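Local atomic coordinates of SusD homolog (Bacteroides thetaiotaomicron VPI-5482, PDB entry 3IV0), a protein that is of unknown function but, as a SusD homolog of the bacterial outer membrane, probably binds sugars for uptake by the cell. Residues R131-F136 and I206-H211; N213-Q218 and D432-G437; R252-F257 and F344-T349; F284-S289 and I355-G360. All blocks are in the same frame, centred on the assembly; numbering follows the deposited sequence.

Contact 1: residues R131-F136 and I206-H211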
loop_
_atom_site.group_PDB
_atom_site.type_symbol
_atom_site.label_atom_id
_atom_site.label_comp_id
_atom_site.label_asym_id
_atom_site.label_seq_id
_atom_site.Cartn_x
_atom_site.Cartn_y
_atom_site.Cartn_z
ATOM N N ARG A 131 5.564 2.708 -13.262
ATOM C CA ARG A 131 4.564 2.094 -14.130
ATOM C C ARG A 131 4.059 0.793 -13.551
ATOM O O ARG A 131 2.844 0.544 -13.533
ATOM C CB ARG A 131 5.123 1.885 -15.535
ATOM C CG ARG A 131 4.105 1.304 -16.510
ATOM C CD ARG A 131 4.635 1.220 -17.929
ATOM N NE ARG A 131 5.683 0.224 -17.981
ATOM C CZ ARG A 131 6.531 0.045 -18.991
ATOM N NH1 ARG A 131 6.456 0.799 -20.049
ATOM N NH2 ARG A 131 7.459 -0.901 -18.925
ATOM N N SER A 132 4.991 -0.046 -13.104
ATOM C CA SER A 132 4.656 -1.315 -12.465
ATOM C C SER A 132 3.857 -1.127 -11.198
ATOM O O SER A 132 2.886 -1.879 -10.953
ATOM C CB SER A 132 5.884 -2.150 -12.177
ATOM O OG SER A 132 6.613 -2.361 -13.389
ATOM N N LEU A 133 4.230 -0.148 -10.387
ATOM C CA LEU A 133 3.491 0.125 -9.164
ATOM C C LEU A 133 2.065 0.553 -9.451
ATOM O O LEU A 133 1.123 0.139 -8.798
ATOM C CB LEU A 133 4.200 1.191 -8.325
ATOM C CG LEU A 133 3.629 1.429 -6.943
ATOM C CD1 LEU A 133 3.790 0.216 -6.017
ATOM C CD2 LEU A 133 4.352 2.617 -6.312
ATOM N N SER A 134 1.898 1.381 -10.484
ATOM C CA SER A 134 0.571 1.855 -10.883
ATOM C C SER A 134 -0.262 0.689 -11.384
ATOM O O SER A 134 -1.434 0.565 -10.981
ATOM C CB SER A 134 0.687 2.942 -11.952
ATOM O OG SER A 134 1.354 4.092 -11.439
ATOM N N TYR A 135 0.296 -0.143 -12.278
ATOM C CA TYR A 135 -0.431 -1.311 -12.743
ATOM C C TYR A 135 -0.796 -2.216 -11.572
ATOM O O TYR A 135 -1.920 -2.735 -11.493
ATOM C CB TYR A 135 0.373 -2.122 -13.785
ATOM C CG TYR A 135 0.132 -1.618 -15.200
ATOM C CD1 TYR A 135 -1.128 -1.651 -15.741
ATOM C CD2 TYR A 135 1.160 -1.135 -15.971
ATOM C CE1 TYR A 135 -1.374 -1.193 -17.024
ATOM C CE2 TYR A 135 0.923 -0.668 -17.257
ATOM C CZ TYR A 135 -0.344 -0.682 -17.753
ATOM O OH TYR A 135 -0.627 -0.221 -19.048
ATOM N N PHE A 136 0.131 -2.448 -10.654
ATOM C CA PHE A 136 -0.170 -3.268 -9.483
ATOM C C PHE A 136 -1.305 -2.687 -8.684
ATOM O O PHE A 136 -2.224 -3.426 -8.309
ATOM C CB PHE A 136 1.050 -3.436 -8.616
ATOM C CG PHE A 136 0.809 -4.234 -7.360
ATOM C CD1 PHE A 136 0.400 -5.553 -7.432
ATOM C CD2 PHE A 136 1.057 -3.688 -6.125
ATOM C CE1 PHE A 136 0.230 -6.309 -6.273
ATOM C CE2 PHE A 136 0.859 -4.451 -4.945
ATOM C CZ PHE A 136 0.440 -5.761 -5.056
ATOM N N ILE A 206 12.294 -4.422 -4.762
ATOM C CA ILE A 206 12.150 -5.725 -4.134
ATOM C C ILE A 206 10.781 -5.861 -3.466
ATOM O O ILE A 206 10.111 -6.892 -3.639
ATOM C CB ILE A 206 13.288 -5.956 -3.119
ATOM C CG1 ILE A 206 14.636 -6.106 -3.845
ATOM C CG2 ILE A 206 12.998 -7.210 -2.273
ATOM C CD1 ILE A 206 15.837 -5.948 -2.923
ATOM N N ALA A 207 10.348 -4.875 -2.704
ATOM C CA ALA A 207 9.072 -4.966 -2.007
ATOM C C ALA A 207 7.926 -5.132 -2.982
ATOM O O ALA A 207 7.025 -5.962 -2.800
ATOM C CB ALA A 207 8.847 -3.765 -1.125
ATOM N N LEU A 208 7.917 -4.350 -4.057
ATOM C CA LEU A 208 6.871 -4.446 -5.054
ATOM C C LEU A 208 6.842 -5.840 -5.693
ATOM O O LEU A 208 5.799 -6.450 -5.865
ATOM C CB LEU A 208 7.037 -3.365 -6.120
ATOM C CG LEU A 208 6.040 -3.430 -7.277
ATOM C CD1 LEU A 208 4.577 -3.471 -6.809
ATOM C CD2 LEU A 208 6.274 -2.309 -8.286
HETATM N N MSE A 209 8.007 -6.373 -6.006
HETATM C CA MSE A 209 8.067 -7.701 -6.597
HETATM C C MSE A 209 7.562 -8.770 -5.669
HETATM O O MSE A 209 6.908 -9.717 -6.106
HETATM C CB MSE A 209 9.480 -8.007 -7.057
HETATM C CG MSE A 209 9.976 -7.180 -8.280
HETATM SE SE MSE A 209 11.752 -7.618 -8.847
HETATM C CE MSE A 209 11.429 -9.392 -9.699
HETATM N N MSE A 210 7.821 -8.609 -4.367
HETATM C CA MSE A 210 7.295 -9.566 -3.410
HETATM C C MSE A 210 5.783 -9.533 -3.368
HETATM O O MSE A 210 5.133 -10.572 -3.386
HETATM C CB MSE A 210 7.865 -9.350 -2.014
HETATM C CG MSE A 210 9.351 -9.466 -1.965
HETATM SE SE MSE A 210 10.203 -8.927 -0.281
HETATM C CE MSE A 210 9.750 -10.341 0.698
ATOM N N HIS A 211 5.211 -8.327 -3.393
ATOM C CA HIS A 211 3.767 -8.186 -3.413
ATOM C C HIS A 211 3.159 -8.773 -4.678
ATOM O O HIS A 211 2.150 -9.472 -4.622
ATOM C CB HIS A 211 3.408 -6.714 -3.312
ATOM C CG HIS A 211 3.194 -6.266 -1.929
ATOM N ND1 HIS A 211 4.206 -5.874 -1.070
ATOM C CD2 HIS A 211 2.039 -6.163 -1.247
ATOM C CE1 HIS A 211 3.660 -5.553 0.098
ATOM N NE2 HIS A 211 2.353 -5.717 0.006
#
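Phe136 reaches from helix 117-142 to helix 202-219. Its CG lies anti to the backbone N (chi1 178°). Phe136 CB starts 4.0 Å from Leu208 CD1. The same methyl stays beside the ring: CG also lies on it, and Phe136 CD2 comes within 3.6 Å of Leu208 CD1. Farther out, CE2 and CZ leave Leu208 and meet His211, and CE1 lies by the His211 carbonyl. Phe136 CZ ends 3.6 Å from His211 CB. The two rings meet rim to rim, with centroids of Phe136 and His211 6.0 Å apart and planes at 69°. An alanine in place of Phe136 would lose every ring contact and would probably loosen the packing of both Leu208 CD1 and His211 against helix 117-142.

The two methyls of Leu208 meet different atoms. Leu208 CD1 also touches Leu133 CD1 at 3.9 Å, where the two leucines cross obliquely. Leu208 CD2 turns to the backbone and lies 3.6 Å from Leu133 N, with Ser132 CB beside it. The hydroxyl of Ser132 bonds back to Ile128 O in its own helix. No hydrogen bond joins the two segments. The His211 ring instead has Ala207 O in its plane, and His211 ND1 gives that carbonyl a weak bond of 3.3 Å.

Leu173 touches Ser132 and Leu208 from a nearby loop. All five touching residues are buried. The short helix axes stay 10.9 Å apart and run roughly parallel, at 32°. This packing of two buried helices is consistent with the TPR-like helical part of SusD proteins.

Contact 2: residues N213-Q218 and D432-G437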
loop_
_atom_site.group_PDB
_atom_site.type_symbol
_atom_site.label_atom_id
_atom_site.label_comp_id
_atom_site.label_asym_id
_atom_site.label_seq_id
_atom_site.Cartn_x
_atom_site.Cartn_y
_atom_site.Cartn_z
ATOM N N ASN A 213 4.343 -11.168 -6.671
ATOM C CA ASN A 213 4.399 -12.631 -6.553
ATOM C C ASN A 213 3.300 -13.162 -5.641
ATOM O O ASN A 213 2.683 -14.181 -5.931
ATOM C CB ASN A 213 5.751 -13.056 -6.027
ATOM C CG ASN A 213 6.773 -13.231 -7.133
ATOM O OD1 ASN A 213 6.681 -14.167 -7.941
ATOM N ND2 ASN A 213 7.746 -12.328 -7.193
ATOM N N LEU A 214 3.050 -12.507 -4.514
ATOM C CA LEU A 214 2.062 -13.006 -3.559
ATOM C C LEU A 214 0.631 -12.849 -4.066
ATOM O O LEU A 214 -0.247 -13.664 -3.737
ATOM C CB LEU A 214 2.276 -12.371 -2.188
ATOM C CG LEU A 214 3.596 -12.836 -1.532
ATOM C CD1 LEU A 214 3.922 -11.947 -0.349
ATOM C CD2 LEU A 214 3.476 -14.298 -1.071
ATOM N N TRP A 215 0.376 -11.883 -4.938
ATOM C CA TRP A 215 -0.906 -11.778 -5.613
ATOM C C TRP A 215 -1.019 -12.905 -6.637
ATOM O O TRP A 215 -2.093 -13.494 -6.805
ATOM C CB TRP A 215 -1.157 -10.371 -6.232
ATOM C CG TRP A 215 -1.713 -9.473 -5.232
ATOM C CD1 TRP A 215 -1.065 -8.939 -4.164
ATOM C CD2 TRP A 215 -3.065 -9.028 -5.152
ATOM N NE1 TRP A 215 -1.941 -8.209 -3.395
ATOM C CE2 TRP A 215 -3.179 -8.233 -3.997
ATOM C CE3 TRP A 215 -4.196 -9.212 -5.952
ATOM C CZ2 TRP A 215 -4.398 -7.656 -3.614
ATOM C CZ3 TRP A 215 -5.386 -8.630 -5.586
ATOM C CH2 TRP A 215 -5.481 -7.870 -4.435
ATOM N N LEU A 216 0.063 -13.230 -7.315
ATOM C CA LEU A 216 0.061 -14.359 -8.282
ATOM C C LEU A 216 -0.163 -15.699 -7.574
ATOM O O LEU A 216 -0.767 -16.613 -8.138
ATOM C CB LEU A 216 1.360 -14.363 -9.101
ATOM C CG LEU A 216 1.353 -13.281 -10.198
ATOM C CD1 LEU A 216 2.756 -13.008 -10.720
ATOM C CD2 LEU A 216 0.467 -13.692 -11.367
ATOM N N VAL A 217 0.260 -15.828 -6.335
ATOM C CA VAL A 217 -0.025 -17.038 -5.552
ATOM C C VAL A 217 -1.524 -17.285 -5.491
ATOM O O VAL A 217 -1.971 -18.423 -5.617
ATOM C CB VAL A 217 0.548 -16.912 -4.104
ATOM C CG1 VAL A 217 -0.130 -17.942 -3.151
ATOM C CG2 VAL A 217 2.051 -17.098 -4.135
ATOM N N GLN A 218 -2.323 -16.236 -5.308
ATOM C CA GLN A 218 -3.758 -16.352 -5.170
ATOM C C GLN A 218 -4.444 -16.566 -6.513
ATOM O O GLN A 218 -5.384 -17.359 -6.625
ATOM C CB GLN A 218 -4.326 -15.073 -4.554
ATOM C CG GLN A 218 -5.844 -15.063 -4.402
ATOM C CD GLN A 218 -6.389 -16.195 -3.546
ATOM O OE1 GLN A 218 -5.794 -16.602 -2.520
ATOM N NE2 GLN A 218 -7.546 -16.685 -3.946
ATOM N N ASP A 432 -4.209 -7.746 1.900
ATOM C CA ASP A 432 -3.683 -9.000 2.475
ATOM C C ASP A 432 -4.794 -10.039 2.564
ATOM O O ASP A 432 -4.577 -11.220 2.298
ATOM C CB ASP A 432 -3.101 -8.735 3.854
ATOM C CG ASP A 432 -1.717 -8.120 3.814
ATOM O OD1 ASP A 432 -1.078 -8.053 2.739
ATOM O OD2 ASP A 432 -1.206 -7.848 4.926
ATOM N N LEU A 433 -5.982 -9.609 2.977
ATOM C CA LEU A 433 -7.077 -10.548 3.025
ATOM C C LEU A 433 -7.396 -11.117 1.671
ATOM O O LEU A 433 -7.731 -12.316 1.547
ATOM C CB LEU A 433 -8.320 -9.896 3.620
ATOM C CG LEU A 433 -8.299 -9.560 5.104
ATOM C CD1 LEU A 433 -9.585 -8.809 5.433
ATOM C CD2 LEU A 433 -8.225 -10.815 5.953
ATOM N N VAL A 434 -7.382 -10.290 0.627
ATOM C CA VAL A 434 -7.711 -10.801 -0.692
ATOM C C VAL A 434 -6.655 -11.796 -1.203
ATOM O O VAL A 434 -7.002 -12.884 -1.666
ATOM C CB VAL A 434 -7.908 -9.647 -1.704
ATOM C CG1 VAL A 434 -7.992 -10.150 -3.150
ATOM C CG2 VAL A 434 -9.154 -8.809 -1.330
ATOM N N ARG A 435 -5.374 -11.426 -1.115
ATOM C CA ARG A 435 -4.342 -12.248 -1.728
ATOM C C ARG A 435 -4.123 -13.547 -0.959
ATOM O O ARG A 435 -3.525 -14.454 -1.487
ATOM C CB ARG A 435 -3.006 -11.484 -1.859
ATOM C CG ARG A 435 -2.400 -11.148 -0.510
ATOM C CD ARG A 435 -1.079 -10.399 -0.620
ATOM N NE ARG A 435 -0.483 -10.197 0.690
ATOM C CZ ARG A 435 0.129 -11.145 1.393
ATOM N NH1 ARG A 435 0.230 -12.364 0.930
ATOM N NH2 ARG A 435 0.643 -10.853 2.564
ATOM N N THR A 436 -4.567 -13.612 0.286
ATOM C CA THR A 436 -4.451 -14.850 1.076
ATOM C C THR A 436 -5.752 -15.645 1.028
ATOM O O THR A 436 -5.807 -16.759 1.584
ATOM C CB THR A 436 -4.116 -14.542 2.559
ATOM O OG1 THR A 436 -5.178 -13.743 3.110
ATOM C CG2 THR A 436 -2.749 -13.877 2.702
ATOM N N GLY A 437 -6.819 -15.121 0.437
ATOM C CA GLY A 437 -8.118 -15.797 0.483
ATOM C C GLY A 437 -8.804 -15.670 1.845
ATOM O O GLY A 437 -9.895 -16.214 2.071
HETATM O O HOH W 1 -0.738 -14.375 -1.120
#
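The indole of Trp215 has the aliphatic part of Arg435 on one face. Arg435 CB sits 3.8 Å from the centroid of the Trp215 five-membered ring, 10° off its normal, a CH-pi contact. The far end of the indole meets Val434, with Trp215 CH2 3.6 Å from Val434 CG1. The guanidinium is turned 51° from the indole plane. Leu214 CD1 lies over one of its faces, toward the rim, and a water lies at its edge.

The contact packs helix 202-219 against the C-terminal part of helix 429-436, within the helix-rich SusD fold. The short axes approach to 8.6 Å at 49°.

Arg435 CG takes the crowded position between N and the carbonyl carbon, and the chain then runs straight to NE. Arg435 NE and NH2 both grip Asp432 OD1, side-on, with NE at 3.0 Å. OD1 is met from above the carboxylate plane. Arg435 NH1 has a salt bridge to Glu376, and Asp432 OD2 has one to Arg419. The edge water accepts from Arg435 NH1 and donates to Leu214 O and Arg435 O, each 2.8 Å from the water oxygen. Near the helix end, Gln218 CB packs against Arg435 O, 3.2 Å away.

Contact 3: residues R252-F257 and F344-T349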
loop_
_atom_site.group_PDB
_atom_site.type_symbol
_atom_site.label_atom_id
_atom_site.label_comp_id
_atom_site.label_asym_id
_atom_site.label_seq_id
_atom_site.Cartn_x
_atom_site.Cartn_y
_atom_site.Cartn_z
ATOM N N ARG A 252 10.389 5.159 18.689
ATOM C CA ARG A 252 10.643 6.115 17.614
ATOM C C ARG A 252 9.694 5.895 16.455
ATOM O O ARG A 252 10.013 6.230 15.311
ATOM C CB ARG A 252 12.097 6.009 17.138
ATOM C CG ARG A 252 13.134 6.271 18.216
ATOM C CD ARG A 252 14.522 6.176 17.607
ATOM N NE ARG A 252 14.801 7.277 16.686
ATOM C CZ ARG A 252 15.488 7.172 15.548
ATOM N NH1 ARG A 252 16.001 6.021 15.142
ATOM N NH2 ARG A 252 15.685 8.267 14.816
ATOM N N SER A 253 8.524 5.334 16.732
ATOM C CA SER A 253 7.535 5.111 15.681
ATOM C C SER A 253 7.223 6.361 14.868
ATOM O O SER A 253 7.034 6.267 13.645
ATOM C CB SER A 253 6.203 4.630 16.276
ATOM O OG SER A 253 6.253 3.305 16.656
ATOM N N SER A 254 7.168 7.535 15.487
ATOM C CA SER A 254 6.824 8.752 14.758
ATOM C C SER A 254 7.861 9.061 13.688
ATOM O O SER A 254 7.539 9.695 12.677
ATOM C CB SER A 254 6.678 9.927 15.711
ATOM O OG SER A 254 7.911 10.355 16.228
ATOM N N VAL A 255 9.098 8.634 13.895
ATOM C CA VAL A 255 10.166 8.849 12.914
ATOM C C VAL A 255 9.962 7.958 11.670
ATOM O O VAL A 255 10.153 8.377 10.540
ATOM C CB VAL A 255 11.538 8.568 13.537
ATOM C CG1 VAL A 255 12.658 8.705 12.506
ATOM C CG2 VAL A 255 11.792 9.487 14.746
ATOM N N ILE A 256 9.492 6.733 11.880
ATOM C CA ILE A 256 9.082 5.882 10.756
ATOM C C ILE A 256 8.010 6.566 9.935
ATOM O O ILE A 256 8.111 6.718 8.712
ATOM C CB ILE A 256 8.550 4.505 11.193
ATOM C CG1 ILE A 256 9.537 3.764 12.089
ATOM C CG2 ILE A 256 8.171 3.685 9.940
ATOM C CD1 ILE A 256 8.965 2.468 12.732
ATOM N N PHE A 257 6.956 7.017 10.610
ATOM C CA PHE A 257 5.794 7.537 9.916
ATOM C C PHE A 257 5.895 8.968 9.420
ATOM O O PHE A 257 5.102 9.387 8.560
ATOM C CB PHE A 257 4.513 7.204 10.694
ATOM C CG PHE A 257 4.382 5.736 10.920
ATOM C CD1 PHE A 257 4.271 4.877 9.823
ATOM C CD2 PHE A 257 4.527 5.182 12.170
ATOM C CE1 PHE A 257 4.226 3.512 10.005
ATOM C CE2 PHE A 257 4.495 3.790 12.333
ATOM C CZ PHE A 257 4.377 2.983 11.231
ATOM N N PHE A 344 0.306 7.222 14.086
ATOM C CA PHE A 344 0.912 8.035 13.032
ATOM C C PHE A 344 1.140 9.487 13.412
ATOM O O PHE A 344 1.436 10.310 12.553
ATOM C CB PHE A 344 0.017 7.982 11.797
ATOM C CG PHE A 344 -0.152 6.591 11.232
ATOM C CD1 PHE A 344 0.761 6.091 10.345
ATOM C CD2 PHE A 344 -1.214 5.801 11.598
ATOM C CE1 PHE A 344 0.636 4.796 9.870
ATOM C CE2 PHE A 344 -1.374 4.524 11.119
ATOM C CZ PHE A 344 -0.448 4.009 10.251
ATOM N N TRP A 345 0.884 9.865 14.666
ATOM C CA TRP A 345 0.888 11.295 14.979
ATOM C C TRP A 345 2.212 11.980 14.683
ATOM O O TRP A 345 3.254 11.643 15.212
ATOM C CB TRP A 345 0.441 11.556 16.412
ATOM C CG TRP A 345 -1.006 11.319 16.630
ATOM C CD1 TRP A 345 -1.931 10.963 15.706
ATOM C CD2 TRP A 345 -1.699 11.475 17.864
ATOM N NE1 TRP A 345 -3.161 10.844 16.289
ATOM C CE2 TRP A 345 -3.051 11.167 17.619
ATOM C CE3 TRP A 345 -1.307 11.850 19.145
ATOM C CZ2 TRP A 345 -4.026 11.198 18.634
ATOM C CZ3 TRP A 345 -2.274 11.890 20.154
ATOM C CH2 TRP A 345 -3.607 11.578 19.890
ATOM N N ASN A 346 2.098 12.954 13.803
ATOM C CA ASN A 346 3.109 13.938 13.448
ATOM C C ASN A 346 2.285 15.159 13.080
ATOM O O ASN A 346 1.934 15.416 11.928
ATOM C CB ASN A 346 3.950 13.467 12.280
ATOM C CG ASN A 346 5.155 12.667 12.733
ATOM O OD1 ASN A 346 5.970 13.173 13.523
ATOM N ND2 ASN A 346 5.247 11.407 12.297
ATOM N N ILE A 347 1.942 15.919 14.105
ATOM C CA ILE A 347 0.904 16.913 13.987
ATOM C C ILE A 347 1.464 18.227 13.428
ATOM O O ILE A 347 2.572 18.615 13.787
ATOM C CB ILE A 347 0.282 17.144 15.377
ATOM C CG1 ILE A 347 -0.409 15.865 15.890
ATOM C CG2 ILE A 347 -0.710 18.284 15.318
ATOM C CD1 ILE A 347 -0.440 15.760 17.429
ATOM N N ASP A 348 0.722 18.879 12.537
ATOM C CA ASP A 348 1.174 20.151 11.996
ATOM C C ASP A 348 -0.019 20.910 11.474
ATOM O O ASP A 348 -1.116 20.381 11.345
ATOM C CB ASP A 348 2.206 19.899 10.896
ATOM C CG ASP A 348 3.084 21.099 10.601
ATOM O OD1 ASP A 348 2.889 22.169 11.224
ATOM O OD2 ASP A 348 3.966 20.953 9.726
ATOM N N THR A 349 0.191 22.199 11.225
ATOM C CA THR A 349 -0.854 23.041 10.681
ATOM C C THR A 349 -0.464 23.577 9.315
ATOM O O THR A 349 0.720 23.696 9.003
ATOM C CB THR A 349 -1.123 24.209 11.617
ATOM O OG1 THR A 349 0.076 24.973 11.742
ATOM C CG2 THR A 349 -1.538 23.695 12.977
HETATM O O HOH W 2 8.394 12.476 14.483
#
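The first turn of helix 253-258, which starts after Arg252 at the N-cap, faces the loop, extended from Trp345 on, that leads into strand 348-350, and the nearest CA atoms, those of Phe257 and Phe344, are 5.8 Å apart. Two kinds of contact hold this pairing: one polar, one aromatic.

The polar one is made by Asn346. Its ND2 gives a hydrogen bond of 2.9 Å to Ser254 O, nearly straight at 164°. The donor lies in the carbonyl plane, on a lone pair, and the acceptor lies in the amide plane. The other branch of the amide, Asn346 OD1, accepts from a water 2.7 Å away. The same water bonds to Ser254 OG, 2.8 Å away. Ser254 OG points there from the crowded position between N and the carbonyl carbon (chi1 72°). The amide is thus gripped at both ends, which fixes its rotation. A leucine in place of Asn346 would lose the bond to Ser254 O and the water bridge, and would probably loosen the hold of this loop on the helix.

The aromatic contact is edge-to-face. The edge of Phe344 is turned to one face of Phe257, with ring centroids 4.8 Å apart and planes at 63°. Phe344 CE1 comes within 3.6 Å of Phe257 CD1. The opposite face of Phe257 carries Ile256 CG2.

Ile363 and Arg366 of strand 362-366 also touch Phe257, while Phe344 leans on Ser285 of helix 284-287. Asn346 itself makes backbone hydrogen bonds with Ser357 and Ser359, and just past it strand 348-350 pairs antiparallel with strand 354-356.

Contact 4: residues F284-S289 and I355-G360. With EDO (1,2-ethanediol), chain F.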
loop_
_atom_site.group_PDB
_atom_site.type_symbol
_atom_site.label_atom_id
_atom_site.label_comp_id
_atom_site.label_asym_id
_atom_site.label_seq_id
_atom_site.Cartn_x
_atom_site.Cartn_y
_atom_site.Cartn_z
ATOM N N PHE A 284 -5.253 7.947 6.833
ATOM C CA PHE A 284 -5.845 7.116 7.870
ATOM C C PHE A 284 -5.825 7.807 9.219
ATOM O O PHE A 284 -6.860 7.866 9.942
ATOM C CB PHE A 284 -5.057 5.799 7.941
ATOM C CG PHE A 284 -5.490 4.852 9.039
ATOM C CD1 PHE A 284 -6.537 3.983 8.823
ATOM C CD2 PHE A 284 -4.842 4.821 10.259
ATOM C CE1 PHE A 284 -6.936 3.077 9.797
ATOM C CE2 PHE A 284 -5.252 3.909 11.235
ATOM C CZ PHE A 284 -6.319 3.064 10.987
ATOM N N SER A 285 -4.685 8.358 9.576
ATOM C CA SER A 285 -4.538 9.015 10.868
ATOM C C SER A 285 -5.643 10.073 11.103
ATOM O O SER A 285 -6.184 10.186 12.224
ATOM C CB SER A 285 -3.148 9.633 10.980
ATOM O OG SER A 285 -2.904 10.087 12.311
ATOM N N ASP A 286 -5.962 10.867 10.076
ATOM C CA ASP A 286 -6.953 11.935 10.218
ATOM C C ASP A 286 -8.360 11.418 10.306
ATOM O O ASP A 286 -9.274 12.174 10.642
ATOM C CB ASP A 286 -6.794 12.999 9.134
ATOM C CG ASP A 286 -5.597 13.912 9.380
ATOM O OD1 ASP A 286 -5.169 14.080 10.540
ATOM O OD2 ASP A 286 -5.114 14.544 8.406
ATOM N N ASN A 287 -8.552 10.130 10.017
ATOM C CA ASN A 287 -9.853 9.530 10.137
ATOM C C ASN A 287 -10.062 8.837 11.485
ATOM O O ASN A 287 -11.214 8.523 11.831
ATOM C CB ASN A 287 -10.081 8.539 8.981
ATOM C CG ASN A 287 -10.206 9.227 7.633
ATOM O OD1 ASN A 287 -10.726 10.341 7.515
ATOM N ND2 ASN A 287 -9.740 8.550 6.591
ATOM N N VAL A 288 -8.978 8.579 12.218
ATOM C CA VAL A 288 -9.055 7.835 13.476
ATOM C C VAL A 288 -8.532 8.651 14.650
ATOM O O VAL A 288 -8.290 8.098 15.717
ATOM C CB VAL A 288 -8.305 6.484 13.413
ATOM C CG1 VAL A 288 -8.984 5.601 12.375
ATOM C CG2 VAL A 288 -6.855 6.696 13.098
ATOM N N SER A 289 -8.414 9.954 14.491
ATOM C CA SER A 289 -7.929 10.854 15.549
ATOM C C SER A 289 -8.946 11.922 15.852
ATOM O O SER A 289 -9.719 12.313 14.977
ATOM C CB SER A 289 -6.636 11.547 15.101
ATOM O OG SER A 289 -5.609 10.599 14.836
ATOM N N ILE A 355 -5.454 21.817 10.828
ATOM C CA ILE A 355 -4.595 20.870 11.509
ATOM C C ILE A 355 -4.654 19.497 10.833
ATOM O O ILE A 355 -5.726 19.024 10.500
ATOM C CB ILE A 355 -5.010 20.702 12.991
ATOM C CG1 ILE A 355 -5.063 22.056 13.707
ATOM C CG2 ILE A 355 -4.046 19.783 13.720
ATOM C CD1 ILE A 355 -5.647 21.931 15.096
ATOM N N THR A 356 -3.486 18.879 10.656
ATOM C CA THR A 356 -3.454 17.451 10.341
ATOM C C THR A 356 -2.724 16.720 11.442
ATOM O O THR A 356 -1.747 17.207 12.019
ATOM C CB THR A 356 -2.773 17.157 8.976
ATOM O OG1 THR A 356 -2.753 15.742 8.723
ATOM C CG2 THR A 356 -1.371 17.657 8.936
ATOM N N SER A 357 -3.175 15.504 11.683
ATOM C CA SER A 357 -2.494 14.650 12.637
ATOM C C SER A 357 -1.307 13.920 12.054
ATOM O O SER A 357 -0.561 13.282 12.791
ATOM C CB SER A 357 -3.457 13.635 13.262
ATOM O OG SER A 357 -3.843 12.637 12.304
ATOM N N ASN A 358 -1.153 13.978 10.725
ATOM C CA ASN A 358 -0.067 13.279 10.081
ATOM C C ASN A 358 0.474 14.044 8.873
ATOM O O ASN A 358 -0.022 13.898 7.758
ATOM C CB ASN A 358 -0.476 11.851 9.706
ATOM C CG ASN A 358 0.705 11.047 9.177
ATOM O OD1 ASN A 358 1.824 11.560 9.136
ATOM N ND2 ASN A 358 0.479 9.785 8.828
ATOM N N SER A 359 1.491 14.864 9.115
ATOM C CA SER A 359 2.213 15.599 8.083
ATOM C C SER A 359 3.244 14.748 7.366
ATOM O O SER A 359 3.939 15.221 6.449
ATOM C CB SER A 359 2.929 16.784 8.732
ATOM O OG SER A 359 3.944 16.301 9.590
ATOM N N GLY A 360 3.327 13.474 7.712
ATOM C CA GLY A 360 4.338 12.593 7.164
ATOM C C GLY A 360 3.993 12.035 5.808
ATOM O O GLY A 360 2.876 12.158 5.318
HETATM C C1 EDO F . -10.264 14.194 8.791
HETATM O O1 EDO F . -10.732 14.622 10.042
HETATM C C2 EDO F . -11.190 13.355 7.916
HETATM O O2 EDO F . -12.152 12.643 8.674
HETATM O O HOH W 3 -2.063 8.243 8.224
#
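One carboxylate, that of Asp286, takes three hydrogen bonds from two consecutive residues, Thr356 and Ser357. Asp286 OD1 accepts two of them. Ser357 N reaches its syn lone pair at 2.7 Å from OD1, with an N-H...O angle of 161°. Ser357 OG comes to the same OD1 at 2.6 Å, from above the carboxylate plane (40° out of it). Thr356 OG1 gives its proton to the syn lone pair of Asp286 OD2, at 2.7 Å. With both oxygens used, the carboxylate is held against rotation. Three donors, and Lys283 NZ at long and weak range from OD2, would probably favour the ionised form.

Ser357 OG takes the crowded position between N and the carbonyl carbon (chi1 71°), which brings it between Asp286 and Ser285. Ser285 OG lies 2.7 Å from Ser357 OG. Beside this polar cluster, Ser285 CB packs on Asn358 CB at 3.7 Å. A water accepts from both Ser285 N and Asn358 ND2 and so bridges the backbone to the amide. Just past the short helix, Ser289 OG bonds back to Ser285 O, with the donor above the carbonyl plane. A 1,2-ethanediol, probably from the crystallisation liquor, makes weak bonds to Asp286 O and Asn287 OD1.

An ST turn and an Asx turn follow one another from the end of strand 354-356, which forms a beta hairpin with 348-350. In the first, Thr356 OG1 accepts from Asn358 N at 3.1 Å. In the second, Asn358 OD1 accepts from Gly360 N at 2.8 Å. Asp286 ties the end of this hairpin, at Thr356 and Ser357, to the weakly bonded helix 284-287.

From the N terminus, contact 1 closes first, joining helix 117-142 to helix 202-219. Contact 2 opens just afterwards on that same helix and closes far along the chain at 432-437. Phe136 of contact 1 packs on Trp215 of contact 2, so the two contacts touch. Contacts 3 and 4 fall within the long loop 213-437, on the other side of the chain's centre from contact 2. They cross: 252-257, 284-289, 344-349 and 355-360 alternate. Their segments meet through the hairpin of strands 348-350 and 354-356 and through Trp345 NE1 with Ser289 OG. Contacts 1 and 2 tie helices together; contact 3 ties a short helix to the loop leading into the hairpin, contact 4 another to the hairpin's end.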